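Long-range contact in PlyCB (Streptococcus phage C1, PDB 4F87), which forms the eight-membered ring of the phage endolysin PlyC that binds the streptococcal cell wall, helping the enzyme degrade host peptidoglycan and lyse the cell: residues Gln15-His20 with Pro54-Ser59. Sequence-based numbering, arbitrary orientation.
Sequences QGFLFH and PSINIS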
loop_
_atom_site.group_PDB
_atom_site.type_symbol
_atom_site.label_atom_id
_atom_site.label_comp_id
_atom_site.label_asym_id
_atom_site.label_seq_id
_atom_site.Cartn_x
_atom_site.Cartn_y
_atom_site.Cartn_z
ATOM N N GLN B 15 -9.110 -9.986 -8.178
ATOM C CA GLN B 15 -9.526 -10.017 -6.777
ATOM C C GLN B 15 -10.782 -10.864 -6.716
ATOM O O GLN B 15 -11.705 -10.641 -7.496
ATOM C CB GLN B 15 -9.824 -8.607 -6.231
ATOM C CG GLN B 15 -8.558 -7.799 -6.025
ATOM C CD GLN B 15 -8.848 -6.409 -5.506
ATOM O OE1 GLN B 15 -9.502 -6.228 -4.482
ATOM N NE2 GLN B 15 -8.343 -5.400 -6.195
ATOM N N GLY B 16 -10.814 -11.828 -5.815
ATOM C CA GLY B 16 -12.002 -12.664 -5.688
ATOM C C GLY B 16 -11.702 -13.995 -5.070
ATOM O O GLY B 16 -10.680 -14.165 -4.400
ATOM N N PHE B 17 -12.604 -14.955 -5.296
ATOM C CA PHE B 17 -12.415 -16.269 -4.727
ATOM C C PHE B 17 -13.248 -17.276 -5.486
ATOM O O PHE B 17 -14.274 -16.926 -6.088
ATOM C CB PHE B 17 -12.809 -16.303 -3.219
ATOM C CG PHE B 17 -14.198 -15.798 -2.906
ATOM C CD1 PHE B 17 -15.292 -16.655 -2.940
ATOM C CD2 PHE B 17 -14.414 -14.465 -2.576
ATOM C CE1 PHE B 17 -16.582 -16.178 -2.688
ATOM C CE2 PHE B 17 -15.709 -14.005 -2.273
ATOM C CZ PHE B 17 -16.774 -14.869 -2.326
ATOM N N LEU B 18 -12.808 -18.526 -5.431
ATOM C CA LEU B 18 -13.594 -19.664 -5.910
ATOM C C LEU B 18 -14.478 -20.125 -4.743
ATOM O O LEU B 18 -14.079 -20.000 -3.563
ATOM C CB LEU B 18 -12.669 -20.817 -6.261
ATOM C CG LEU B 18 -11.889 -20.606 -7.540
ATOM C CD1 LEU B 18 -10.573 -21.326 -7.460
ATOM C CD2 LEU B 18 -12.692 -21.136 -8.740
ATOM N N PHE B 19 -15.658 -20.673 -5.063
ATOM C CA PHE B 19 -16.511 -21.225 -4.028
ATOM C C PHE B 19 -17.222 -22.470 -4.503
ATOM O O PHE B 19 -17.535 -22.624 -5.698
ATOM C CB PHE B 19 -17.505 -20.176 -3.453
ATOM C CG PHE B 19 -18.473 -19.520 -4.411
ATOM C CD1 PHE B 19 -19.822 -19.876 -4.418
ATOM C CD2 PHE B 19 -18.054 -18.494 -5.254
ATOM C CE1 PHE B 19 -20.724 -19.221 -5.252
ATOM C CE2 PHE B 19 -18.956 -17.861 -6.109
ATOM C CZ PHE B 19 -20.288 -18.219 -6.093
ATOM N N HIS B 20 -17.449 -23.393 -3.569
ATOM C CA HIS B 20 -18.199 -24.621 -3.816
ATOM C C HIS B 20 -18.747 -25.097 -2.481
ATOM O O HIS B 20 -18.308 -24.608 -1.423
ATOM C CB HIS B 20 -17.295 -25.726 -4.436
ATOM C CG HIS B 20 -16.343 -26.350 -3.468
ATOM N ND1 HIS B 20 -15.197 -25.687 -3.056
ATOM C CD2 HIS B 20 -16.422 -27.532 -2.817
ATOM C CE1 HIS B 20 -14.607 -26.488 -2.188
ATOM N NE2 HIS B 20 -15.298 -27.617 -2.013
ATOM N N PRO B 54 -8.016 -17.205 -3.416
ATOM C CA PRO B 54 -8.455 -18.225 -2.449
ATOM C C PRO B 54 -9.624 -19.058 -2.972
ATOM O O PRO B 54 -10.367 -18.629 -3.869
ATOM C CB PRO B 54 -8.886 -17.421 -1.218
ATOM C CG PRO B 54 -8.883 -16.008 -1.622
ATOM C CD PRO B 54 -8.187 -15.824 -2.924
ATOM N N SER B 55 -9.783 -20.249 -2.389
ATOM C CA SER B 55 -10.851 -21.183 -2.725
ATOM C C SER B 55 -11.498 -21.591 -1.402
ATOM O O SER B 55 -10.840 -22.137 -0.512
ATOM C CB SER B 55 -10.239 -22.373 -3.445
ATOM O OG SER B 55 -11.233 -23.319 -3.789
ATOM N N ILE B 56 -12.752 -21.190 -1.232
ATOM C CA ILE B 56 -13.446 -21.399 0.040
ATOM C C ILE B 56 -14.737 -22.171 -0.155
ATOM O O ILE B 56 -15.217 -22.362 -1.281
ATOM C CB ILE B 56 -13.699 -20.039 0.758
ATOM C CG1 ILE B 56 -14.722 -19.164 -0.012
ATOM C CG2 ILE B 56 -12.356 -19.296 1.026
ATOM C CD1 ILE B 56 -15.231 -17.921 0.804
ATOM N N ASN B 57 -15.320 -22.603 0.957
ATOM C CA ASN B 57 -16.580 -23.328 0.930
ATOM C C ASN B 57 -17.739 -22.401 1.299
ATOM O O ASN B 57 -17.632 -21.632 2.272
ATOM C CB ASN B 57 -16.547 -24.470 1.929
ATOM C CG ASN B 57 -15.747 -25.666 1.508
ATOM O OD1 ASN B 57 -16.259 -26.807 1.461
ATOM N ND2 ASN B 57 -14.466 -25.493 1.341
ATOM N N ILE B 58 -18.836 -22.467 0.539
ATOM C CA ILE B 58 -20.044 -21.684 0.792
ATOM C C ILE B 58 -21.215 -22.637 0.592
ATOM O O ILE B 58 -21.347 -23.258 -0.480
ATOM C CB ILE B 58 -20.173 -20.453 -0.137
ATOM C CG1 ILE B 58 -18.971 -19.510 0.045
ATOM C CG2 ILE B 58 -21.503 -19.703 0.144
ATOM C CD1 ILE B 58 -19.030 -18.245 -0.805
ATOM N N SER B 59 -22.056 -22.777 1.599
ATOM C CA SER B 59 -23.220 -23.633 1.483
ATOM C C SER B 59 -24.163 -23.086 0.391
ATOM O O SER B 59 -24.233 -21.857 0.188
ATOM C CB SER B 59 -23.915 -23.669 2.832
ATOM O OG SER B 59 -25.086 -24.462 2.876
HETATM O O HOH W 1 -13.970 -23.327 -3.605
#
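Ile56 lays its CD1 methyl over one face of the Phe17 ring, 3.9 Å above the plane and displaced toward the rim. The side chain of Ile58 crosses that of Phe17 at about a right angle, its CD1 lying 3.7 Å from Phe17 CE1. That methyl also lies 3.6 Å from Phe19 CB, so one methyl touches both phenylalanines. Helix 63-70 closes over this apolar face, Ile66 and Met70 touching Phe17 and Val63 touching Phe19 and Ile58. Strands 16-20 and 55-57 run parallel in a mixed sheet, where strand 16-20 is internal and its other neighbour, 29-33, is antiparallel. Leu18 straddles Ser55, its N donating to Pro54 O (2.9 Å) and its O accepting from Ile56 N at a nearly straight 174°. Farther on, the His20 N to Ile56 O bond is weak at 3.4 Å, but Ile58 N donates to His20 O at 3.0 Å and carries the pairing past Asn57. A water bridges the two segments here: it lies in the plane of the imidazole, 2.7 Å from His20 ND1, bonds Ser55 OG and donates to Ile56 O. Ser55 OG is also bonded to Gln50, while the His20 ring stacks on Tyr29, a cell-wall-interacting residue.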